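Local coordinates for envelopment polyprotein (Bovine Schmallenberg virus BH80/Germany/2011, PDB 7A56) that probably drives entry of the virus by fusing its envelope with the host cell membrane, as a class II fusion glycoprotein captured here in its trimeric postfusion form, at residues A[145-159]-A[169-181]. Residues are numbered along the deposited sequence; the frame is centred on the assembly and turned at random.
Sequences HQDGWVTFSKERSSN and AINDGCLYGSCQD
The backbone N of Asn-171 is held by two oxygens of the segment 145-159: the carbonyl of Ser-158, in a weak, bent bond, and Asn-159 OD1 at 3.1 Å. The amide oxygen takes this N-H from well above its carbonyl plane, and the two asparagine amides stand almost perpendicular, 83° apart. Next along the strand pair, Ser-158 N meets Asp-172 O head-on at 2.8 Å. These bonds sit at the base of the 160-168 loop of a beta hairpin, near the far end of the elongated class II fusion protein. Its 150-154 and 172-181 strands run antiparallel with regular paired bonds from Val-150/Cys-179 to Lys-154/Leu-175, and 172-181 pairs on its other edge with strand 98-134. Between Glu-155 and Ser-158 the register slips by one at a beta bulge, where Arg-156 N bonds weakly to Gly-173 O and also to water 2. Arg-156 turns outward to form a salt bridge with Asp-283 of the second subunit, while water 3 joins its NH1 to Asn-171 OD1; Asn-171 ND2 bonds to Trp-160 O of that same subunit.

Phe-152 has CG wedged between its backbone N and carbonyl carbon (chi1 46°), which folds the ring back over the partner strand. Gly-177 CA sits 4.0 Å from the ring centroid in a CH-pi contact; with no side chain, Gly-177 lets the ring lie this close. Cys-179 SG, disulfide-bonded to Cys-299, meets the ring edge, 4.0 Å from Phe-152 CE2, and also touches Val-150 CG2.

At the far end Gln-180 CB presses squarely onto the five-membered ring of Trp-149, 3.9 Å from its centroid, with Gln-146 OE1 on the opposite face, out toward the rim. The extended glutamine chain carries NE2 on to a weak bond with Gly-148 O. Water 1 ties Ser-178 OG to the N and OE1 of Gln-146.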
# COMPACT_ATOMS: atom_id res chain seq x y z
N HIS A 145 -0.06 -26.87 -34.38
CA HIS A 145 0.60 -25.59 -34.15
C HIS A 145 1.77 -25.78 -33.20
O HIS A 145 1.81 -26.73 -32.40
CB HIS A 145 -0.37 -24.56 -33.57
CG HIS A 145 -1.00 -24.97 -32.28
ND1 HIS A 145 -1.95 -25.97 -32.20
CD2 HIS A 145 -0.88 -24.46 -31.03
CE1 HIS A 145 -2.33 -26.10 -30.94
NE2 HIS A 145 -1.71 -25.19 -30.21
N GLN A 146 2.73 -24.87 -33.30
CA GLN A 146 3.77 -24.75 -32.29
C GLN A 146 3.24 -24.17 -30.99
O GLN A 146 2.25 -23.43 -30.93
CB GLN A 146 4.90 -23.88 -32.82
CG GLN A 146 5.58 -24.50 -34.04
CD GLN A 146 6.24 -23.47 -34.93
OE1 GLN A 146 5.59 -22.92 -35.83
NE2 GLN A 146 7.52 -23.18 -34.69
N ASP A 147 3.96 -24.47 -29.90
CA ASP A 147 3.64 -23.85 -28.63
C ASP A 147 3.74 -22.33 -28.72
O ASP A 147 4.70 -21.79 -29.28
CB ASP A 147 4.58 -24.36 -27.55
CG ASP A 147 4.10 -25.66 -26.95
OD1 ASP A 147 3.49 -26.47 -27.69
OD2 ASP A 147 4.33 -25.86 -25.73
N GLY A 148 2.75 -21.65 -28.16
CA GLY A 148 2.72 -20.21 -28.17
C GLY A 148 2.09 -19.59 -29.40
O GLY A 148 1.86 -18.38 -29.42
N TRP A 149 1.81 -20.37 -30.42
CA TRP A 149 1.14 -19.90 -31.63
C TRP A 149 -0.37 -20.08 -31.46
O TRP A 149 -0.81 -21.07 -30.86
CB TRP A 149 1.64 -20.70 -32.83
CG TRP A 149 3.05 -20.41 -33.16
CD1 TRP A 149 4.12 -20.39 -32.28
CD2 TRP A 149 3.57 -20.10 -34.45
NE1 TRP A 149 5.29 -20.11 -32.97
CE2 TRP A 149 4.98 -19.90 -34.29
CE3 TRP A 149 3.00 -19.94 -35.73
CZ2 TRP A 149 5.81 -19.56 -35.36
CZ3 TRP A 149 3.83 -19.60 -36.79
CH2 TRP A 149 5.24 -19.41 -36.58
N VAL A 150 -1.17 -19.12 -31.97
CA VAL A 150 -2.62 -19.27 -31.87
C VAL A 150 -3.08 -19.83 -33.22
O VAL A 150 -2.40 -19.69 -34.24
CB VAL A 150 -3.39 -17.99 -31.48
CG1 VAL A 150 -3.02 -17.54 -30.02
CG2 VAL A 150 -3.08 -16.85 -32.42
N THR A 151 -4.21 -20.53 -33.22
CA THR A 151 -4.66 -21.19 -34.46
C THR A 151 -5.84 -20.49 -35.10
O THR A 151 -6.55 -19.68 -34.50
CB THR A 151 -5.03 -22.65 -34.19
OG1 THR A 151 -6.02 -22.67 -33.17
CG2 THR A 151 -3.82 -23.46 -33.69
N PHE A 152 -6.08 -20.84 -36.38
CA PHE A 152 -7.27 -20.35 -37.05
C PHE A 152 -7.67 -21.40 -38.08
O PHE A 152 -6.82 -22.16 -38.56
CB PHE A 152 -7.06 -19.01 -37.77
CG PHE A 152 -5.79 -18.93 -38.60
CD1 PHE A 152 -5.76 -19.41 -39.92
CD2 PHE A 152 -4.63 -18.34 -38.06
CE1 PHE A 152 -4.62 -19.36 -40.68
CE2 PHE A 152 -3.46 -18.27 -38.82
CZ PHE A 152 -3.46 -18.80 -40.15
N SER A 153 -8.96 -21.45 -38.41
CA SER A 153 -9.39 -22.44 -39.42
C SER A 153 -10.77 -22.06 -39.94
O SER A 153 -11.55 -21.37 -39.26
CB SER A 153 -9.43 -23.87 -38.86
OG SER A 153 -10.35 -23.96 -37.77
N LYS A 154 -11.09 -22.58 -41.13
CA LYS A 154 -12.44 -22.50 -41.67
C LYS A 154 -12.78 -23.83 -42.34
O LYS A 154 -12.02 -24.32 -43.18
CB LYS A 154 -12.59 -21.36 -42.69
CG LYS A 154 -12.85 -19.98 -42.02
CD LYS A 154 -13.04 -18.84 -43.02
CE LYS A 154 -13.26 -17.49 -42.29
NZ LYS A 154 -14.65 -17.38 -41.74
N GLU A 155 -13.91 -24.41 -41.91
CA GLU A 155 -14.49 -25.59 -42.52
C GLU A 155 -15.12 -25.20 -43.86
O GLU A 155 -15.34 -24.01 -44.14
CB GLU A 155 -15.61 -26.19 -41.66
CG GLU A 155 -15.28 -26.54 -40.22
CD GLU A 155 -14.45 -27.78 -40.05
OE1 GLU A 155 -14.28 -28.53 -41.03
OE2 GLU A 155 -13.99 -28.05 -38.89
N ARG A 156 -15.42 -26.21 -44.65
CA ARG A 156 -16.21 -26.05 -45.89
C ARG A 156 -15.51 -25.11 -46.88
O ARG A 156 -16.16 -24.36 -47.60
CB ARG A 156 -17.62 -25.52 -45.55
CG ARG A 156 -18.44 -26.38 -44.57
CD ARG A 156 -19.57 -25.56 -43.91
NE ARG A 156 -19.04 -24.56 -42.94
CZ ARG A 156 -19.09 -23.24 -43.16
NH1 ARG A 156 -19.65 -22.78 -44.28
NH2 ARG A 156 -18.59 -22.40 -42.29
N SER A 157 -14.18 -25.17 -46.95
CA SER A 157 -13.49 -24.19 -47.79
C SER A 157 -13.45 -24.57 -49.29
O SER A 157 -13.35 -23.67 -50.15
CB SER A 157 -12.09 -23.96 -47.23
OG SER A 157 -11.48 -25.21 -46.96
N SER A 158 -13.61 -25.86 -49.64
CA SER A 158 -13.63 -26.28 -51.04
C SER A 158 -15.01 -26.00 -51.64
O SER A 158 -16.03 -26.44 -51.09
CB SER A 158 -13.31 -27.78 -51.17
OG SER A 158 -11.98 -28.04 -50.72
N ASN A 159 -15.07 -25.24 -52.72
CA ASN A 159 -16.35 -25.04 -53.42
C ASN A 159 -16.04 -24.72 -54.86
O ASN A 159 -14.91 -24.39 -55.21
CB ASN A 159 -17.15 -23.88 -52.82
CG ASN A 159 -17.97 -24.28 -51.64
OD1 ASN A 159 -18.96 -24.97 -51.78
ND2 ASN A 159 -17.56 -23.81 -50.44
N ALA A 169 -14.53 -31.02 -54.55
CA ALA A 169 -15.37 -31.09 -53.37
C ALA A 169 -16.19 -29.80 -53.19
O ALA A 169 -15.80 -28.71 -53.62
CB ALA A 169 -14.50 -31.35 -52.12
N ILE A 170 -17.37 -29.96 -52.61
CA ILE A 170 -18.33 -28.87 -52.45
C ILE A 170 -18.69 -28.83 -50.98
O ILE A 170 -19.10 -29.85 -50.42
CB ILE A 170 -19.61 -29.07 -53.29
CG1 ILE A 170 -19.26 -29.24 -54.76
CG2 ILE A 170 -20.58 -27.90 -53.02
CD1 ILE A 170 -18.63 -28.05 -55.42
N ASN A 171 -18.54 -27.66 -50.36
CA ASN A 171 -18.89 -27.49 -48.96
C ASN A 171 -18.16 -28.51 -48.09
O ASN A 171 -18.74 -29.18 -47.22
CB ASN A 171 -20.42 -27.54 -48.79
CG ASN A 171 -21.06 -26.18 -49.05
OD1 ASN A 171 -20.46 -25.14 -48.74
ND2 ASN A 171 -22.23 -26.15 -49.66
N ASP A 172 -16.84 -28.62 -48.32
CA ASP A 172 -16.02 -29.68 -47.75
C ASP A 172 -14.58 -29.18 -47.66
O ASP A 172 -14.24 -28.12 -48.20
CB ASP A 172 -16.17 -30.97 -48.59
CG ASP A 172 -15.55 -32.23 -47.93
OD1 ASP A 172 -15.28 -32.36 -46.69
OD2 ASP A 172 -15.29 -33.16 -48.69
N GLY A 173 -13.72 -29.93 -46.99
CA GLY A 173 -12.34 -29.49 -46.86
C GLY A 173 -12.15 -28.47 -45.77
O GLY A 173 -13.06 -28.08 -45.03
N CYS A 174 -10.90 -27.99 -45.69
CA CYS A 174 -10.56 -27.07 -44.61
C CYS A 174 -9.38 -26.21 -45.03
O CYS A 174 -8.52 -26.64 -45.82
CB CYS A 174 -10.24 -27.85 -43.34
SG CYS A 174 -9.69 -26.82 -41.85
N LEU A 175 -9.31 -25.01 -44.45
CA LEU A 175 -8.14 -24.15 -44.58
C LEU A 175 -7.78 -23.75 -43.16
O LEU A 175 -8.64 -23.22 -42.44
CB LEU A 175 -8.41 -22.92 -45.45
CG LEU A 175 -7.35 -21.85 -45.64
CD1 LEU A 175 -6.13 -22.39 -46.35
CD2 LEU A 175 -7.91 -20.68 -46.42
N TYR A 176 -6.55 -24.03 -42.75
CA TYR A 176 -6.20 -23.76 -41.35
C TYR A 176 -4.76 -23.26 -41.24
O TYR A 176 -3.97 -23.34 -42.18
CB TYR A 176 -6.39 -25.04 -40.48
CG TYR A 176 -5.57 -26.23 -40.90
CD1 TYR A 176 -6.06 -27.16 -41.83
CD2 TYR A 176 -4.31 -26.45 -40.36
CE1 TYR A 176 -5.30 -28.26 -42.21
CE2 TYR A 176 -3.54 -27.55 -40.74
CZ TYR A 176 -4.04 -28.44 -41.65
OH TYR A 176 -3.25 -29.51 -41.99
N GLY A 177 -4.42 -22.74 -40.07
CA GLY A 177 -3.04 -22.44 -39.81
C GLY A 177 -2.84 -21.95 -38.39
O GLY A 177 -3.67 -22.17 -37.50
N SER A 178 -1.69 -21.30 -38.19
CA SER A 178 -1.32 -20.76 -36.87
C SER A 178 -0.47 -19.50 -37.07
O SER A 178 0.09 -19.27 -38.16
CB SER A 178 -0.57 -21.80 -36.04
OG SER A 178 0.48 -22.37 -36.79
N CYS A 179 -0.31 -18.73 -35.99
CA CYS A 179 0.43 -17.49 -36.15
C CYS A 179 0.94 -17.02 -34.79
O CYS A 179 0.43 -17.42 -33.76
CB CYS A 179 -0.44 -16.40 -36.81
SG CYS A 179 -1.96 -15.95 -35.92
N GLN A 180 1.93 -16.12 -34.83
CA GLN A 180 2.44 -15.46 -33.62
C GLN A 180 2.91 -14.07 -34.04
O GLN A 180 3.50 -13.93 -35.12
CB GLN A 180 3.58 -16.31 -33.04
CG GLN A 180 4.09 -15.92 -31.65
CD GLN A 180 5.14 -16.91 -31.24
OE1 GLN A 180 6.18 -16.99 -31.87
NE2 GLN A 180 4.84 -17.72 -30.21
N ASP A 181 2.58 -13.04 -33.24
CA ASP A 181 3.05 -11.67 -33.52
C ASP A 181 4.57 -11.58 -33.54
O ASP A 181 5.28 -12.35 -32.88
CB ASP A 181 2.56 -10.68 -32.47
CG ASP A 181 1.09 -10.30 -32.63
OD1 ASP A 181 0.35 -11.01 -33.38
OD2 ASP A 181 0.68 -9.31 -31.94
O HOH W 1 2.85 -23.48 -35.96
O HOH W 2 -15.04 -29.02 -43.71
O HOH W 3 -21.11 -23.88 -46.51